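Local structure of staphylococcal nuclease domain-containing protein 1 (2WAC) at residues A20-V23 with E24-S27; V83-D87 with Y88-E92; R135-S138 with E139-N143; T168-F172 with G173-V177. The protein cleaves both DNA and RNA as an endonuclease, acts with the RNA-induced silencing complex, and binds peptides carrying symmetrically dimethylated arginine through its Tudor domain. All blocks are in the same frame, centred on the assembly; numbering follows the deposited sequence.

Overall arrangement
The four contacts are all local, but their chemistry differs with their place. Contact 1 lies at the surface, where strand 17-22 turns into helix 26-42, and depends on backbone bonds and a water. Contact 2, partly buried, closes the hairpin of strands 80-85 and 91-95 in the Tudor barrel with a tyrosine-carboxylate bond; it touches contact 1 through Gln21 NE2 and Asp87 O, 2.7 Å apart and probably hydrogen-bonded. Contacts 3 and 4, also partly buried, belong to the nuclease-like part: a salt bridge and a CH-pi contact near the end of helix 127-141, an aspartate cap starting helix 172-178. They pack on each other, with Val141 and the CB of Asp140 against the Phe172 ring and Phe137 on Leu176.

Contact 1: residues A20-V23 with E24-S27; sequences AQSV and ESGS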
ATOM      1  N   ALA A  20      -0.210   2.941  -3.262  1.00 21.68           N
ATOM      2  CA  ALA A  20       0.440   3.983  -4.044  1.00 21.89           C
ATOM      3  C   ALA A  20      -0.549   5.062  -4.480  1.00 22.05           C
ATOM      4  O   ALA A  20      -1.693   4.764  -4.824  1.00 21.98           O
ATOM      5  CB  ALA A  20       1.138   3.378  -5.256  1.00 21.71           C
ATOM      6  N   GLN A  21      -0.092   6.313  -4.448  1.00 22.37           N
ATOM      7  CA  GLN A  21      -0.839   7.441  -4.998  1.00 22.82           C
ATOM      8  C   GLN A  21      -0.280   7.798  -6.369  1.00 23.17           C
ATOM      9  O   GLN A  21       0.926   7.718  -6.589  1.00 23.13           O
ATOM     10  CB  GLN A  21      -0.718   8.671  -4.093  1.00 22.68           C
ATOM     11  CG  GLN A  21      -1.435   8.578  -2.754  1.00 22.92           C
ATOM     12  CD  GLN A  21      -1.041   9.702  -1.800  1.00 23.11           C
ATOM     13  OE1 GLN A  21      -0.061  10.415  -2.027  1.00 23.42           O
ATOM     14  NE2 GLN A  21      -1.797   9.851  -0.718  1.00 23.07           N
ATOM     15  N   SER A  22      -1.161   8.205  -7.279  1.00 23.73           N
ATOM     16  CA  SER A  22      -0.751   8.743  -8.573  1.00 24.45           C
ATOM     17  C   SER A  22      -0.173  10.152  -8.388  1.00 24.96           C
ATOM     18  O   SER A  22      -0.767  10.981  -7.696  1.00 24.91           O
ATOM     19  CB  SER A  22      -1.948   8.775  -9.528  1.00 24.35           C
ATOM     20  OG  SER A  22      -1.638   9.453 -10.730  1.00 24.47           O
ATOM     21  N   VAL A  23       0.979  10.415  -9.002  1.00 25.70           N
ATOM     22  CA  VAL A  23       1.639  11.723  -8.876  1.00 26.49           C
ATOM     23  C   VAL A  23       0.799  12.869  -9.467  1.00 27.06           C
ATOM     24  O   VAL A  23       0.769  13.970  -8.910  1.00 27.10           O
ATOM     25  CB  VAL A  23       3.092  11.709  -9.450  1.00 26.46           C
ATOM     26  CG1 VAL A  23       3.656  13.121  -9.593  1.00 26.44           C
ATOM     27  CG2 VAL A  23       4.005  10.872  -8.562  1.00 26.53           C
ATOM     28  N   GLU A  24       0.097  12.602 -10.568  1.00 27.82           N
ATOM     29  CA  GLU A  24      -0.731  13.629 -11.211  1.00 28.53           C
ATOM     30  C   GLU A  24      -2.086  13.863 -10.524  1.00 28.83           C
ATOM     31  O   GLU A  24      -2.854  14.737 -10.939  1.00 28.88           O
ATOM     32  CB  GLU A  24      -0.908  13.352 -12.713  1.00 28.68           C
ATOM     33  CG  GLU A  24      -1.823  12.184 -13.064  1.00 29.42           C
ATOM     34  CD  GLU A  24      -2.541  12.390 -14.388  1.00 30.37           C
ATOM     35  OE1 GLU A  24      -3.368  13.324 -14.479  1.00 30.70           O
ATOM     36  OE2 GLU A  24      -2.286  11.614 -15.334  1.00 30.86           O
ATOM     37  N   SER A  25      -2.370  13.087  -9.480  1.00 29.10           N
ATOM     38  CA  SER A  25      -3.570  13.283  -8.666  1.00 29.35           C
ATOM     39  C   SER A  25      -3.245  13.962  -7.329  1.00 29.42           C
ATOM     40  O   SER A  25      -4.122  14.120  -6.474  1.00 29.42           O
ATOM     41  CB  SER A  25      -4.294  11.951  -8.433  1.00 29.38           C
ATOM     42  OG  SER A  25      -4.979  11.531  -9.601  1.00 29.50           O
ATOM     43  N   GLY A  26      -1.985  14.367  -7.167  1.00 29.43           N
ATOM     44  CA  GLY A  26      -1.504  15.010  -5.941  1.00 29.37           C
ATOM     45  C   GLY A  26      -2.250  16.276  -5.560  1.00 29.33           C
ATOM     46  O   GLY A  26      -2.596  16.471  -4.392  1.00 29.33           O
ATOM     47  N   SER A  27      -2.499  17.132  -6.550  1.00 29.18           N
ATOM     48  CA  SER A  27      -3.228  18.385  -6.341  1.00 28.99           C
ATOM     49  C   SER A  27      -4.705  18.154  -6.016  1.00 28.76           C
ATOM     50  O   SER A  27      -5.309  18.929  -5.269  1.00 28.67           O
ATOM     51  CB  SER A  27      -3.094  19.297  -7.563  1.00 29.03           C
ATOM     52  OG  SER A  27      -3.674  18.703  -8.711  1.00 29.15           O
TER
HETATM   53  O   HOH W   1       0.961  10.162 -12.388  1.00 32.90           O
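Glu24 follows Val23 directly and sets its side chain beside Ser22, with CG of Glu24 3.6 Å from OG of Ser22. A water joins the same two residues by polar means: it accepts from Glu24 N and is hydrogen-bonded to Ser22 OG at 3.2 Å. With chi1 at 172° the Ser22 hydroxyl sits beside its carbonyl carbon, within reach of this water and of Glu24 CG. At Ser25 the backbone takes over, its N donating to Ser22 O over 3.2 Å; the N-H comes from above the carbonyl plane, 65° out of it, as the tight curl of a 3-10 turn would have it. The turn links strand 17-22 to the long helix 26-42, and Ser25 stands at the N-cap of that helix, although its hydroxyl makes no capping bond. Instead, Ser25 OG lies 4.1 Å from Ser22 OG, too far for a bond, and the Ser25 side chain also touches Tyr112. Gly26 then repeats the step, giving its N-H to Val23 O at 3.3 Å, again from well above the carbonyl plane. Val23 is also tied to strand 5-12, by a backbone bond with Asn6 and by its side chain on Ile8.

Contact 2: residues V83-D87 with Y88-E92; sequences VLYID and YGNKE
Tyr85 holds CG anti to its carbonyl carbon, while Glu92 turns CG between its backbone N and carbonyl carbon (chi1 82°) and then runs on extended; together these torsions bring the phenol to the carboxylate. Tyr85 OH donates to Glu92 OE2 over 2.6 Å, meeting the anti side of that oxygen 15° out of the carboxylate plane. Near the other end of the ring, the Asn90 amide crosses obliquely beyond CD2, its plane 20° from that of the ring, with ND2 3.6 Å from Tyr85 CD2. The backbones pair as an antiparallel hairpin: Val83 and Glu92 form a hydrogen-bonded pair, and Tyr85 N donates to Asn90 O at 2.9 Å. At the turn Tyr85 O accepts twice, from Gly89 N at 2.8 Å and from Tyr88 N at 3.1 Å. Leu84 CD1 packs 3.8 Å from Lys91 CG on the sheet face these two residues share. The hairpin belongs to the Tudor barrel, and residues 83-90 lie in the region involved in dimethylarginine binding, where the Tyr85 ring also meets Phe62. With Thr63 OG1 bonded to Glu92 OE1, both carboxylate oxygens are engaged, which should fix the rotation of the carboxylate and, through OE2, steady the tyrosine ring.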
ATOM      1  N   VAL A  83     -11.106   0.902  10.535  1.00 21.62           N
ATOM      2  CA  VAL A  83     -11.234   1.712   9.322  1.00 21.55           C
ATOM      3  C   VAL A  83      -9.968   1.695   8.464  1.00 21.56           C
ATOM      4  O   VAL A  83      -8.863   1.498   8.972  1.00 21.53           O
ATOM      5  CB  VAL A  83     -11.659   3.189   9.623  1.00 21.49           C
ATOM      6  CG1 VAL A  83     -12.945   3.235  10.445  1.00 21.60           C
ATOM      7  CG2 VAL A  83     -10.536   3.976  10.316  1.00 21.42           C
ATOM      8  N   LEU A  84     -10.156   1.885   7.161  1.00 21.52           N
ATOM      9  CA  LEU A  84      -9.062   2.068   6.216  1.00 21.51           C
ATOM     10  C   LEU A  84      -9.079   3.513   5.735  1.00 21.48           C
ATOM     11  O   LEU A  84     -10.106   3.994   5.261  1.00 21.42           O
ATOM     12  CB  LEU A  84      -9.206   1.115   5.020  1.00 21.42           C
ATOM     13  CG  LEU A  84      -8.378   1.428   3.760  1.00 21.48           C
ATOM     14  CD1 LEU A  84      -6.896   1.130   3.967  1.00 20.96           C
ATOM     15  CD2 LEU A  84      -8.912   0.687   2.534  1.00 21.04           C
ATOM     16  N   TYR A  85      -7.946   4.201   5.861  1.00 21.52           N
ATOM     17  CA  TYR A  85      -7.817   5.560   5.339  1.00 21.52           C
ATOM     18  C   TYR A  85      -7.547   5.500   3.838  1.00 21.54           C
ATOM     19  O   TYR A  85      -6.413   5.302   3.401  1.00 21.45           O
ATOM     20  CB  TYR A  85      -6.748   6.343   6.112  1.00 21.60           C
ATOM     21  CG  TYR A  85      -7.139   6.548   7.559  1.00 21.58           C
ATOM     22  CD1 TYR A  85      -8.042   7.549   7.919  1.00 22.02           C
ATOM     23  CD2 TYR A  85      -6.635   5.723   8.566  1.00 21.73           C
ATOM     24  CE1 TYR A  85      -8.425   7.735   9.246  1.00 22.19           C
ATOM     25  CE2 TYR A  85      -7.012   5.900   9.898  1.00 22.21           C
ATOM     26  CZ  TYR A  85      -7.908   6.910  10.229  1.00 22.29           C
ATOM     27  OH  TYR A  85      -8.291   7.097  11.540  1.00 22.18           O
ATOM     28  N   ILE A  86      -8.622   5.666   3.066  1.00 21.66           N
ATOM     29  CA  ILE A  86      -8.659   5.311   1.638  1.00 21.68           C
ATOM     30  C   ILE A  86      -7.743   6.117   0.719  1.00 21.86           C
ATOM     31  O   ILE A  86      -7.444   5.690  -0.399  1.00 21.92           O
ATOM     32  CB  ILE A  86     -10.114   5.332   1.068  1.00 21.69           C
ATOM     33  CG1 ILE A  86     -10.780   6.699   1.289  1.00 21.30           C
ATOM     34  CG2 ILE A  86     -10.949   4.195   1.670  1.00 21.13           C
ATOM     35  CD1 ILE A  86     -11.896   7.017   0.302  1.00 21.21           C
ATOM     36  N   ASP A  87      -7.295   7.276   1.189  1.00 22.01           N
ATOM     37  CA  ASP A  87      -6.438   8.133   0.378  1.00 22.19           C
ATOM     38  C   ASP A  87      -4.949   7.944   0.682  1.00 22.39           C
ATOM     39  O   ASP A  87      -4.095   8.557   0.029  1.00 22.35           O
ATOM     40  CB  ASP A  87      -6.861   9.598   0.532  1.00 22.09           C
ATOM     41  CG  ASP A  87      -8.268   9.858   0.014  1.00 21.96           C
ATOM     42  OD1 ASP A  87      -8.657   9.250  -1.010  1.00 21.82           O
ATOM     43  OD2 ASP A  87      -8.989  10.673   0.625  1.00 21.61           O
ATOM     44  N   TYR A  88      -4.649   7.078   1.654  1.00 22.58           N
ATOM     45  CA  TYR A  88      -3.273   6.855   2.123  1.00 22.81           C
ATOM     46  C   TYR A  88      -2.888   5.382   2.253  1.00 22.91           C
ATOM     47  O   TYR A  88      -1.782   4.993   1.870  1.00 23.17           O
ATOM     48  CB  TYR A  88      -3.026   7.593   3.446  1.00 22.84           C
ATOM     49  CG  TYR A  88      -3.213   9.084   3.316  1.00 22.89           C
ATOM     50  CD1 TYR A  88      -2.160   9.906   2.917  1.00 22.88           C
ATOM     51  CD2 TYR A  88      -4.457   9.672   3.562  1.00 22.91           C
ATOM     52  CE1 TYR A  88      -2.335  11.280   2.778  1.00 22.82           C
ATOM     53  CE2 TYR A  88      -4.642  11.040   3.421  1.00 22.70           C
ATOM     54  CZ  TYR A  88      -3.579  11.837   3.033  1.00 22.71           C
ATOM     55  OH  TYR A  88      -3.766  13.193   2.900  1.00 22.47           O
ATOM     56  N   GLY A  89      -3.787   4.572   2.804  1.00 22.93           N
ATOM     57  CA  GLY A  89      -3.565   3.133   2.879  1.00 22.92           C
ATOM     58  C   GLY A  89      -3.404   2.525   4.259  1.00 22.99           C
ATOM     59  O   GLY A  89      -3.463   1.303   4.404  1.00 23.03           O
ATOM     60  N   ASN A  90      -3.190   3.360   5.274  1.00 22.91           N
ATOM     61  CA  ASN A  90      -3.107   2.854   6.644  1.00 22.99           C
ATOM     62  C   ASN A  90      -4.481   2.525   7.230  1.00 23.10           C
ATOM     63  O   ASN A  90      -5.498   3.078   6.811  1.00 23.09           O
ATOM     64  CB  ASN A  90      -2.324   3.808   7.561  1.00 22.81           C
ATOM     65  CG  ASN A  90      -2.930   5.199   7.626  1.00 22.74           C
ATOM     66  OD1 ASN A  90      -3.257   5.798   6.600  1.00 22.58           O
ATOM     67  ND2 ASN A  90      -3.067   5.727   8.835  1.00 21.78           N
ATOM     68  N   LYS A  91      -4.485   1.605   8.191  1.00 23.34           N
ATOM     69  CA  LYS A  91      -5.689   1.191   8.899  1.00 23.57           C
ATOM     70  C   LYS A  91      -5.494   1.405  10.392  1.00 23.42           C
ATOM     71  O   LYS A  91      -4.362   1.377  10.881  1.00 23.43           O
ATOM     72  CB  LYS A  91      -5.956  -0.299   8.673  1.00 23.70           C
ATOM     73  CG  LYS A  91      -6.365  -0.709   7.274  1.00 24.63           C
ATOM     74  CD  LYS A  91      -6.568  -2.221   7.238  1.00 26.28           C
ATOM     75  CE  LYS A  91      -7.151  -2.701   5.921  1.00 27.41           C
ATOM     76  NZ  LYS A  91      -6.169  -2.642   4.813  1.00 28.79           N
ATOM     77  N   GLU A  92      -6.595   1.609  11.115  1.00 23.26           N
ATOM     78  CA  GLU A  92      -6.572   1.563  12.579  1.00 23.18           C
ATOM     79  C   GLU A  92      -7.926   1.184  13.180  1.00 23.30           C
ATOM     80  O   GLU A  92      -8.975   1.344  12.544  1.00 23.33           O
ATOM     81  CB  GLU A  92      -6.062   2.884  13.184  1.00 23.18           C
ATOM     82  CG  GLU A  92      -7.104   3.998  13.291  1.00 22.72           C
ATOM     83  CD  GLU A  92      -6.577   5.241  13.995  1.00 22.28           C
ATOM     84  OE1 GLU A  92      -5.698   5.117  14.873  1.00 22.34           O
ATOM     85  OE2 GLU A  92      -7.052   6.349  13.674  1.00 22.20           O
TER

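Contact 3: residues R135-S138 with E139-N143; sequences RAFS and EDVLN
The last turns of helix 127-141, in the part of the chain that resembles a staphylococcal nuclease domain, carry a salt bridge on one side and an aromatic contact on another. The charged partners, Arg135 and Glu139, stand one turn apart and run side by side in the same direction. Arg135 NH1 reaches Glu139 OE1 at 2.5 Å, a short distance of doubtful exact value, close to the guanidinium plane and nearly along the C-O axis of the carboxylate, though the two planes stand 59° apart. Arg135 NE has a second acidic partner, Glu132, so the arginine is shared between two carboxylates of one helix. The apolar side belongs to Phe137 and Val141. Phe137 CG is anti to the backbone N (chi1 -178°), which swings the ring along the helix until Val141 CG2 sits over its face, offset toward the rim, 3.8 Å from the centroid and 19° off the normal, a CH-pi contact. Helix 172-178 packs here as well, with Leu176 on Phe137 and Phe172 on Val141. Backbone bonds continue to the end of the helix: Val141 N donates to Phe137 O, and Leu142 N to Ser138 O at 3.0 Å. Leu142 is the first residue to leave helical angles, and a water spans the exit, donating to Ser138 O at 2.8 Å and to Leu142 O at 2.7 Å.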
ATOM      1  N   ARG A 135      11.792  -3.812   6.234  1.00 26.50           N
ATOM      2  CA  ARG A 135      12.623  -2.639   6.513  1.00 26.14           C
ATOM      3  C   ARG A 135      13.357  -2.176   5.252  1.00 25.72           C
ATOM      4  O   ARG A 135      13.390  -0.981   4.949  1.00 25.57           O
ATOM      5  CB  ARG A 135      13.638  -2.958   7.617  1.00 26.22           C
ATOM      6  CG  ARG A 135      14.369  -1.740   8.176  1.00 26.67           C
ATOM      7  CD  ARG A 135      15.800  -2.077   8.605  1.00 27.37           C
ATOM      8  NE  ARG A 135      16.626  -2.546   7.488  1.00 27.98           N
ATOM      9  CZ  ARG A 135      17.170  -1.759   6.561  1.00 28.26           C
ATOM     10  NH1 ARG A 135      16.985  -0.444   6.601  1.00 28.46           N
ATOM     11  NH2 ARG A 135      17.899  -2.290   5.589  1.00 28.18           N
ATOM     12  N   ALA A 136      13.937  -3.134   4.528  1.00 25.29           N
ATOM     13  CA  ALA A 136      14.695  -2.849   3.309  1.00 24.98           C
ATOM     14  C   ALA A 136      13.827  -2.266   2.195  1.00 24.77           C
ATOM     15  O   ALA A 136      14.253  -1.350   1.493  1.00 24.83           O
ATOM     16  CB  ALA A 136      15.416  -4.100   2.823  1.00 24.99           C
ATOM     17  N   PHE A 137      12.615  -2.797   2.044  1.00 24.52           N
ATOM     18  CA  PHE A 137      11.701  -2.354   0.991  1.00 24.36           C
ATOM     19  C   PHE A 137      11.126  -0.969   1.280  1.00 24.34           C
ATOM     20  O   PHE A 137      10.950  -0.166   0.363  1.00 24.25           O
ATOM     21  CB  PHE A 137      10.578  -3.375   0.775  1.00 24.27           C
ATOM     22  CG  PHE A 137       9.613  -3.002  -0.326  1.00 24.06           C
ATOM     23  CD1 PHE A 137      10.071  -2.703  -1.608  1.00 23.74           C
ATOM     24  CD2 PHE A 137       8.244  -2.968  -0.080  1.00 23.78           C
ATOM     25  CE1 PHE A 137       9.180  -2.362  -2.624  1.00 23.70           C
ATOM     26  CE2 PHE A 137       7.343  -2.635  -1.092  1.00 23.89           C
ATOM     27  CZ  PHE A 137       7.814  -2.331  -2.364  1.00 23.69           C
ATOM     28  N   SER A 138      10.845  -0.702   2.555  1.00 24.33           N
ATOM     29  CA  SER A 138      10.363   0.604   2.994  1.00 24.43           C
ATOM     30  C   SER A 138      11.409   1.700   2.799  1.00 24.54           C
ATOM     31  O   SER A 138      11.077   2.820   2.405  1.00 24.42           O
ATOM     32  CB  SER A 138       9.920   0.549   4.459  1.00 24.42           C
ATOM     33  OG  SER A 138       9.465   1.815   4.897  1.00 24.62           O
ATOM     34  N   GLU A 139      12.670   1.370   3.077  1.00 24.72           N
ATOM     35  CA  GLU A 139      13.776   2.297   2.857  1.00 25.04           C
ATOM     36  C   GLU A 139      13.939   2.613   1.368  1.00 24.90           C
ATOM     37  O   GLU A 139      14.294   3.734   1.000  1.00 24.93           O
ATOM     38  CB  GLU A 139      15.079   1.734   3.430  1.00 25.24           C
ATOM     39  CG  GLU A 139      16.134   2.797   3.710  1.00 26.39           C
ATOM     40  CD  GLU A 139      17.485   2.215   4.091  1.00 28.01           C
ATOM     41  OE1 GLU A 139      17.527   1.147   4.738  1.00 28.60           O
ATOM     42  OE2 GLU A 139      18.511   2.836   3.742  1.00 28.85           O
ATOM     43  N   ASP A 140      13.671   1.617   0.526  1.00 24.84           N
ATOM     44  CA  ASP A 140      13.740   1.765  -0.928  1.00 24.74           C
ATOM     45  C   ASP A 140      12.672   2.705  -1.492  1.00 24.59           C
ATOM     46  O   ASP A 140      12.986   3.595  -2.284  1.00 24.72           O
ATOM     47  CB  ASP A 140      13.614   0.397  -1.615  1.00 24.86           C
ATOM     48  CG  ASP A 140      14.861  -0.466  -1.466  1.00 25.26           C
ATOM     49  OD1 ASP A 140      15.945   0.070  -1.145  1.00 25.58           O
ATOM     50  OD2 ASP A 140      14.753  -1.691  -1.683  1.00 25.76           O
ATOM     51  N   VAL A 141      11.418   2.511  -1.084  1.00 24.27           N
ATOM     52  CA  VAL A 141      10.290   3.129  -1.798  1.00 24.08           C
ATOM     53  C   VAL A 141       9.350   4.047  -1.002  1.00 24.00           C
ATOM     54  O   VAL A 141       8.692   4.902  -1.598  1.00 23.73           O
ATOM     55  CB  VAL A 141       9.431   2.071  -2.569  1.00 24.05           C
ATOM     56  CG1 VAL A 141      10.297   1.252  -3.522  1.00 23.85           C
ATOM     57  CG2 VAL A 141       8.670   1.159  -1.607  1.00 23.95           C
ATOM     58  N   LEU A 142       9.270   3.877   0.318  1.00 24.10           N
ATOM     59  CA  LEU A 142       8.276   4.629   1.097  1.00 24.20           C
ATOM     60  C   LEU A 142       8.467   6.144   0.971  1.00 24.19           C
ATOM     61  O   LEU A 142       9.552   6.669   1.232  1.00 24.10           O
ATOM     62  CB  LEU A 142       8.234   4.191   2.567  1.00 24.28           C
ATOM     63  CG  LEU A 142       7.041   4.711   3.387  1.00 24.22           C
ATOM     64  CD1 LEU A 142       5.748   3.984   3.030  1.00 23.93           C
ATOM     65  CD2 LEU A 142       7.320   4.588   4.872  1.00 24.43           C
ATOM     66  N   ASN A 143       7.394   6.817   0.549  1.00 24.19           N
ATOM     67  CA  ASN A 143       7.359   8.268   0.293  1.00 24.48           C
ATOM     68  C   ASN A 143       8.137   8.726  -0.942  1.00 24.64           C
ATOM     69  O   ASN A 143       8.314   9.929  -1.161  1.00 24.64           O
ATOM     70  CB  ASN A 143       7.805   9.072   1.522  1.00 24.33           C
ATOM     71  CG  ASN A 143       7.009   8.735   2.760  1.00 24.50           C
ATOM     72  OD1 ASN A 143       7.564   8.636   3.851  1.00 25.47           O
ATOM     73  ND2 ASN A 143       5.699   8.559   2.603  1.00 23.45           N
TER
HETATM   74  O   HOH W   2      11.398   5.552   2.772  1.00 18.55           O

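Contact 4: residues T168-F172 with G173-V177; sequences TKVDF and GKQLV
An aspartate N-cap opens helix 172-178, with Asp171 as the capping residue and the first turn of the helix as its partner. Holding CG anti to the backbone N (chi1 179°), Asp171 places its carboxylate beside the N-H groups that the helix start leaves without carbonyl acceptors. OD1 accepts from Lys174 N over 3.2 Å in a nearly straight bond, 170° at the hydrogen, although the donor stands above the carboxylate plane, 74° out of it. A water donates to the same OD1 at 2.6 Å and accepts from Gly173 N at 3.1 Å, extending the cap by one more N-H. The other oxygen, OD2, is bonded to Tyr199 OH of helix 193-208, so the cap also ties two helices together. Positive polarity at the helix start would probably stabilise the negative carboxylate. Regular helix bonds begin at once, Asp171 O taking the N-H of Gln175 at 3.0 Å and Phe172 O that of Leu176. The Phe172 side chain packs on helix 127-141, against Asp140 and Val141. Ahead of the cap, Val170 is held by an ST turn through Thr168 OG1, and its CG1 lies 3.5 Å from Gln175 NE2, the two side chains crossing at about a right angle.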
ATOM      1  N   THR A 168      17.668   4.972 -12.294  1.00 24.44           N
ATOM      2  CA  THR A 168      18.522   3.813 -12.568  1.00 24.34           C
ATOM      3  C   THR A 168      17.787   2.706 -13.318  1.00 24.45           C
ATOM      4  O   THR A 168      18.414   1.845 -13.939  1.00 24.34           O
ATOM      5  CB  THR A 168      19.084   3.199 -11.271  1.00 24.31           C
ATOM      6  OG1 THR A 168      18.005   2.692 -10.478  1.00 23.92           O
ATOM      7  CG2 THR A 168      19.871   4.229 -10.470  1.00 24.02           C
ATOM      8  N   LYS A 169      16.458   2.737 -13.238  1.00 24.42           N
ATOM      9  CA  LYS A 169      15.577   1.711 -13.808  1.00 24.54           C
ATOM     10  C   LYS A 169      15.692   0.349 -13.106  1.00 24.41           C
ATOM     11  O   LYS A 169      15.286  -0.674 -13.658  1.00 24.39           O
ATOM     12  CB  LYS A 169      15.748   1.578 -15.335  1.00 24.59           C
ATOM     13  CG  LYS A 169      15.724   2.900 -16.118  1.00 25.25           C
ATOM     14  CD  LYS A 169      14.463   3.717 -15.853  1.00 26.10           C
ATOM     15  CE  LYS A 169      14.460   5.021 -16.637  1.00 26.72           C
ATOM     16  NZ  LYS A 169      14.342   4.813 -18.108  1.00 27.74           N
ATOM     17  N   VAL A 170      16.224   0.347 -11.884  1.00 24.40           N
ATOM     18  CA  VAL A 170      16.299  -0.873 -11.077  1.00 24.34           C
ATOM     19  C   VAL A 170      14.913  -1.274 -10.568  1.00 24.12           C
ATOM     20  O   VAL A 170      14.197  -0.467  -9.969  1.00 24.02           O
ATOM     21  CB  VAL A 170      17.299  -0.741  -9.889  1.00 24.45           C
ATOM     22  CG1 VAL A 170      17.233  -1.961  -8.973  1.00 24.60           C
ATOM     23  CG2 VAL A 170      18.722  -0.552 -10.401  1.00 24.82           C
ATOM     24  N   ASP A 171      14.552  -2.527 -10.845  1.00 23.91           N
ATOM     25  CA  ASP A 171      13.359  -3.175 -10.310  1.00 23.70           C
ATOM     26  C   ASP A 171      13.585  -3.448  -8.819  1.00 23.71           C
ATOM     27  O   ASP A 171      14.430  -4.271  -8.458  1.00 23.69           O
ATOM     28  CB  ASP A 171      13.118  -4.483 -11.087  1.00 23.65           C
ATOM     29  CG  ASP A 171      11.908  -5.274 -10.594  1.00 23.46           C
ATOM     30  OD1 ASP A 171      11.430  -5.048  -9.466  1.00 24.13           O
ATOM     31  OD2 ASP A 171      11.440  -6.152 -11.347  1.00 23.57           O
ATOM     32  N   PHE A 172      12.834  -2.754  -7.963  1.00 23.74           N
ATOM     33  CA  PHE A 172      13.022  -2.836  -6.507  1.00 23.70           C
ATOM     34  C   PHE A 172      12.741  -4.217  -5.907  1.00 23.83           C
ATOM     35  O   PHE A 172      13.498  -4.682  -5.051  1.00 23.95           O
ATOM     36  CB  PHE A 172      12.198  -1.762  -5.781  1.00 23.69           C
ATOM     37  CG  PHE A 172      12.779  -0.374  -5.875  1.00 23.25           C
ATOM     38  CD1 PHE A 172      13.985  -0.061  -5.250  1.00 22.89           C
ATOM     39  CD2 PHE A 172      12.111   0.624  -6.574  1.00 22.89           C
ATOM     40  CE1 PHE A 172      14.519   1.223  -5.330  1.00 22.90           C
ATOM     41  CE2 PHE A 172      12.635   1.915  -6.655  1.00 22.69           C
ATOM     42  CZ  PHE A 172      13.841   2.212  -6.033  1.00 22.44           C
ATOM     43  N   GLY A 173      11.663  -4.862  -6.350  1.00 23.80           N
ATOM     44  CA  GLY A 173      11.324  -6.216  -5.902  1.00 23.83           C
ATOM     45  C   GLY A 173      12.375  -7.253  -6.267  1.00 23.93           C
ATOM     46  O   GLY A 173      12.707  -8.122  -5.459  1.00 23.94           O
ATOM     47  N   LYS A 174      12.895  -7.155  -7.490  1.00 23.91           N
ATOM     48  CA  LYS A 174      13.950  -8.049  -7.965  1.00 24.13           C
ATOM     49  C   LYS A 174      15.250  -7.836  -7.190  1.00 24.17           C
ATOM     50  O   LYS A 174      15.969  -8.793  -6.898  1.00 24.22           O
ATOM     51  CB  LYS A 174      14.190  -7.851  -9.466  1.00 24.02           C
ATOM     52  CG  LYS A 174      15.130  -8.873 -10.090  1.00 24.70           C
ATOM     53  CD  LYS A 174      15.375  -8.584 -11.559  1.00 25.15           C
ATOM     54  CE  LYS A 174      16.348  -9.586 -12.152  1.00 26.22           C
ATOM     55  NZ  LYS A 174      16.550  -9.381 -13.619  1.00 26.60           N
ATOM     56  N   GLN A 175      15.547  -6.578  -6.866  1.00 24.33           N
ATOM     57  CA  GLN A 175      16.729  -6.239  -6.073  1.00 24.57           C
ATOM     58  C   GLN A 175      16.679  -6.894  -4.690  1.00 24.51           C
ATOM     59  O   GLN A 175      17.706  -7.342  -4.183  1.00 24.58           O
ATOM     60  CB  GLN A 175      16.897  -4.721  -5.951  1.00 24.70           C
ATOM     61  CG  GLN A 175      18.278  -4.293  -5.454  1.00 25.52           C
ATOM     62  CD  GLN A 175      18.458  -2.788  -5.422  1.00 26.28           C
ATOM     63  OE1 GLN A 175      17.760  -2.078  -4.698  1.00 26.98           O
ATOM     64  NE2 GLN A 175      19.410  -2.293  -6.204  1.00 26.86           N
ATOM     65  N   LEU A 176      15.484  -6.954  -4.098  1.00 24.38           N
ATOM     66  CA  LEU A 176      15.272  -7.661  -2.830  1.00 24.25           C
ATOM     67  C   LEU A 176      15.624  -9.146  -2.960  1.00 24.31           C
ATOM     68  O   LEU A 176      16.215  -9.732  -2.049  1.00 24.28           O
ATOM     69  CB  LEU A 176      13.822  -7.510  -2.351  1.00 24.20           C
ATOM     70  CG  LEU A 176      13.249  -6.141  -1.966  1.00 24.01           C
ATOM     71  CD1 LEU A 176      11.790  -6.296  -1.548  1.00 23.40           C
ATOM     72  CD2 LEU A 176      14.051  -5.481  -0.853  1.00 23.81           C
ATOM     73  N   VAL A 177      15.255  -9.738  -4.095  1.00 24.29           N
ATOM     74  CA  VAL A 177      15.606 -11.120  -4.424  1.00 24.31           C
ATOM     75  C   VAL A 177      17.125 -11.284  -4.595  1.00 24.37           C
ATOM     76  O   VAL A 177      17.726 -12.170  -3.982  1.00 24.35           O
ATOM     77  CB  VAL A 177      14.845 -11.620  -5.690  1.00 24.35           C
ATOM     78  CG1 VAL A 177      15.195 -13.063  -6.009  1.00 24.19           C
ATOM     79  CG2 VAL A 177      13.339 -11.482  -5.504  1.00 24.12           C
TER
HETATM   80  O   HOH W   3       9.212  -4.451  -8.164  1.00 11.56           O